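Long-range contact in computational Design of Enzyme (Synthetic construct, PDB 3TP4), which is a computationally designed protein on a glycosyl hydrolase scaffold, probably built to carry an activated serine within a catalytic triad: residues I168-W173 and F213-G218. Residues are numbered along the deposited sequence; the frame is centred on the assembly and turned at random.
Sequences IVFRPW and FLYAWG
Phe170 is gripped through both backbone polar atoms by the strand 213-217: its N donates to Leu214 O at 2.7 Å, and its O accepts from Ala216 N. Ile168 O takes Leu214 N at 2.9 Å, which completes the parallel ladder. Past Ala216 N to Phe170 O the next rung fails, since Pro172 has no N-H to give Ala216 O; there the strands part and water takes over. One water donates to both Pro172 O and Ala216 O; a second accepts from Gly218 N and Arg171 NE; a third donates to Trp173 O and Gly218 O. These neighbouring strands belong to the TIM barrel of the glycosyl hydrolase family 26 region, joined by a right-handed beta-alpha-beta crossover through helix 190-207. Val169, Arg171 and Ala216 face the barrel interior, where the small Ala216 lets Val169 CG1 approach its CB to 3.8 Å. Fully extended, Arg171 carries NH2 to Gly218 O, 2.8 Å away; the oxygen lies near the guanidinium plane, but NH2 sits above the carbonyl plane. Asp246 forms a salt bridge with the same NH2. A methionine at Arg171 could make neither bond and would probably leave the Asp246 carboxylate without its countercharge. On the outer face, Phe170 CB sits over the Phe213 ring, 3.8 Å from its centroid; the ring planes lie 24° apart, but the rings are slid so far that they barely overlap. Flat phenyl groups suit this layer, where both touch Ile151 of helix 141-157.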
# COMPACT_ATOMS: atom_id res chain seq x y z
N ILE A 168 -10.75 -3.04 3.10
CA ILE A 168 -9.67 -2.15 3.50
C ILE A 168 -8.61 -2.11 2.40
O ILE A 168 -8.20 -3.15 1.89
CB ILE A 168 -9.01 -2.64 4.82
CG1 ILE A 168 -9.96 -2.45 6.00
CG2 ILE A 168 -7.72 -1.87 5.10
CD1 ILE A 168 -9.47 -3.10 7.27
N VAL A 169 -8.21 -0.91 2.01
CA VAL A 169 -7.11 -0.76 1.07
C VAL A 169 -5.83 -0.77 1.90
O VAL A 169 -5.53 0.21 2.60
CB VAL A 169 -7.22 0.55 0.28
CG1 VAL A 169 -6.07 0.67 -0.72
CG2 VAL A 169 -8.56 0.61 -0.43
N PHE A 170 -5.12 -1.89 1.86
CA PHE A 170 -3.95 -2.10 2.70
C PHE A 170 -2.69 -1.81 1.90
O PHE A 170 -2.50 -2.38 0.83
CB PHE A 170 -3.90 -3.55 3.20
CG PHE A 170 -2.69 -3.86 4.01
CD1 PHE A 170 -2.39 -3.13 5.15
CD2 PHE A 170 -1.83 -4.89 3.63
CE1 PHE A 170 -1.27 -3.42 5.91
CE2 PHE A 170 -0.71 -5.18 4.38
CZ PHE A 170 -0.43 -4.45 5.51
N ARG A 171 -1.85 -0.93 2.43
CA ARG A 171 -0.63 -0.51 1.75
C ARG A 171 0.59 -0.92 2.56
O ARG A 171 1.03 -0.18 3.44
CB ARG A 171 -0.62 1.00 1.55
CG ARG A 171 0.63 1.49 0.84
CD ARG A 171 0.63 3.01 0.68
NE ARG A 171 1.77 3.44 -0.13
CZ ARG A 171 2.05 4.70 -0.42
NH1 ARG A 171 1.26 5.69 0.02
NH2 ARG A 171 3.12 4.98 -1.15
N PRO A 172 1.15 -2.09 2.25
CA PRO A 172 2.25 -2.62 3.07
C PRO A 172 3.65 -2.09 2.70
O PRO A 172 4.10 -2.26 1.57
CB PRO A 172 2.17 -4.13 2.83
CG PRO A 172 1.58 -4.27 1.47
CD PRO A 172 0.67 -3.08 1.26
N TRP A 173 4.30 -1.44 3.66
CA TRP A 173 5.71 -1.05 3.59
C TRP A 173 6.00 0.12 2.64
O TRP A 173 6.49 -0.07 1.52
CB TRP A 173 6.60 -2.26 3.25
CG TRP A 173 6.20 -3.49 4.02
CD1 TRP A 173 5.90 -4.72 3.50
CD2 TRP A 173 6.02 -3.60 5.44
NE1 TRP A 173 5.55 -5.58 4.51
CE2 TRP A 173 5.63 -4.93 5.71
CE3 TRP A 173 6.18 -2.71 6.50
CZ2 TRP A 173 5.38 -5.38 7.00
CZ3 TRP A 173 5.91 -3.16 7.79
CH2 TRP A 173 5.53 -4.49 8.03
N PHE A 213 -8.98 -7.40 2.07
CA PHE A 213 -7.94 -6.46 1.66
C PHE A 213 -7.87 -6.26 0.13
O PHE A 213 -7.98 -7.21 -0.66
CB PHE A 213 -6.55 -6.92 2.12
CG PHE A 213 -6.21 -6.57 3.54
CD1 PHE A 213 -7.13 -5.96 4.36
CD2 PHE A 213 -4.96 -6.86 4.05
CE1 PHE A 213 -6.81 -5.65 5.67
CE2 PHE A 213 -4.63 -6.56 5.35
CZ PHE A 213 -5.57 -5.95 6.16
N LEU A 214 -7.68 -5.00 -0.25
CA LEU A 214 -7.16 -4.63 -1.56
C LEU A 214 -5.74 -4.16 -1.29
O LEU A 214 -5.47 -3.58 -0.24
CB LEU A 214 -7.99 -3.50 -2.18
CG LEU A 214 -9.45 -3.85 -2.46
CD1 LEU A 214 -10.23 -2.65 -3.05
CD2 LEU A 214 -9.55 -5.07 -3.40
N TYR A 215 -4.82 -4.44 -2.21
CA TYR A 215 -3.41 -4.21 -1.94
C TYR A 215 -2.87 -3.01 -2.71
O TYR A 215 -2.92 -2.98 -3.93
CB TYR A 215 -2.59 -5.48 -2.22
CG TYR A 215 -2.87 -6.56 -1.21
CD1 TYR A 215 -3.87 -7.51 -1.44
CD2 TYR A 215 -2.18 -6.60 -0.01
CE1 TYR A 215 -4.15 -8.49 -0.50
CE2 TYR A 215 -2.45 -7.58 0.93
CZ TYR A 215 -3.43 -8.52 0.68
OH TYR A 215 -3.69 -9.48 1.62
N ALA A 216 -2.37 -2.03 -1.97
CA ALA A 216 -1.85 -0.81 -2.59
C ALA A 216 -0.33 -0.77 -2.52
O ALA A 216 0.28 -1.27 -1.58
CB ALA A 216 -2.46 0.43 -1.92
N TRP A 217 0.26 -0.17 -3.55
CA TRP A 217 1.70 0.05 -3.63
C TRP A 217 1.93 1.39 -4.32
O TRP A 217 1.40 1.63 -5.39
CB TRP A 217 2.36 -1.05 -4.46
CG TRP A 217 3.76 -0.72 -4.97
CD1 TRP A 217 4.95 -0.88 -4.30
CD2 TRP A 217 4.09 -0.19 -6.27
NE1 TRP A 217 6.01 -0.49 -5.12
CE2 TRP A 217 5.50 -0.06 -6.32
CE3 TRP A 217 3.34 0.19 -7.39
CZ2 TRP A 217 6.16 0.43 -7.45
CZ3 TRP A 217 3.99 0.68 -8.50
CH2 TRP A 217 5.39 0.79 -8.52
N GLY A 218 2.71 2.26 -3.68
CA GLY A 218 3.14 3.50 -4.31
C GLY A 218 4.60 3.72 -3.97
O GLY A 218 4.96 3.67 -2.80
O HOH W 1 3.78 1.52 -1.12
O HOH W 2 2.78 -0.77 -0.45
O HOH W 3 6.56 1.43 -1.07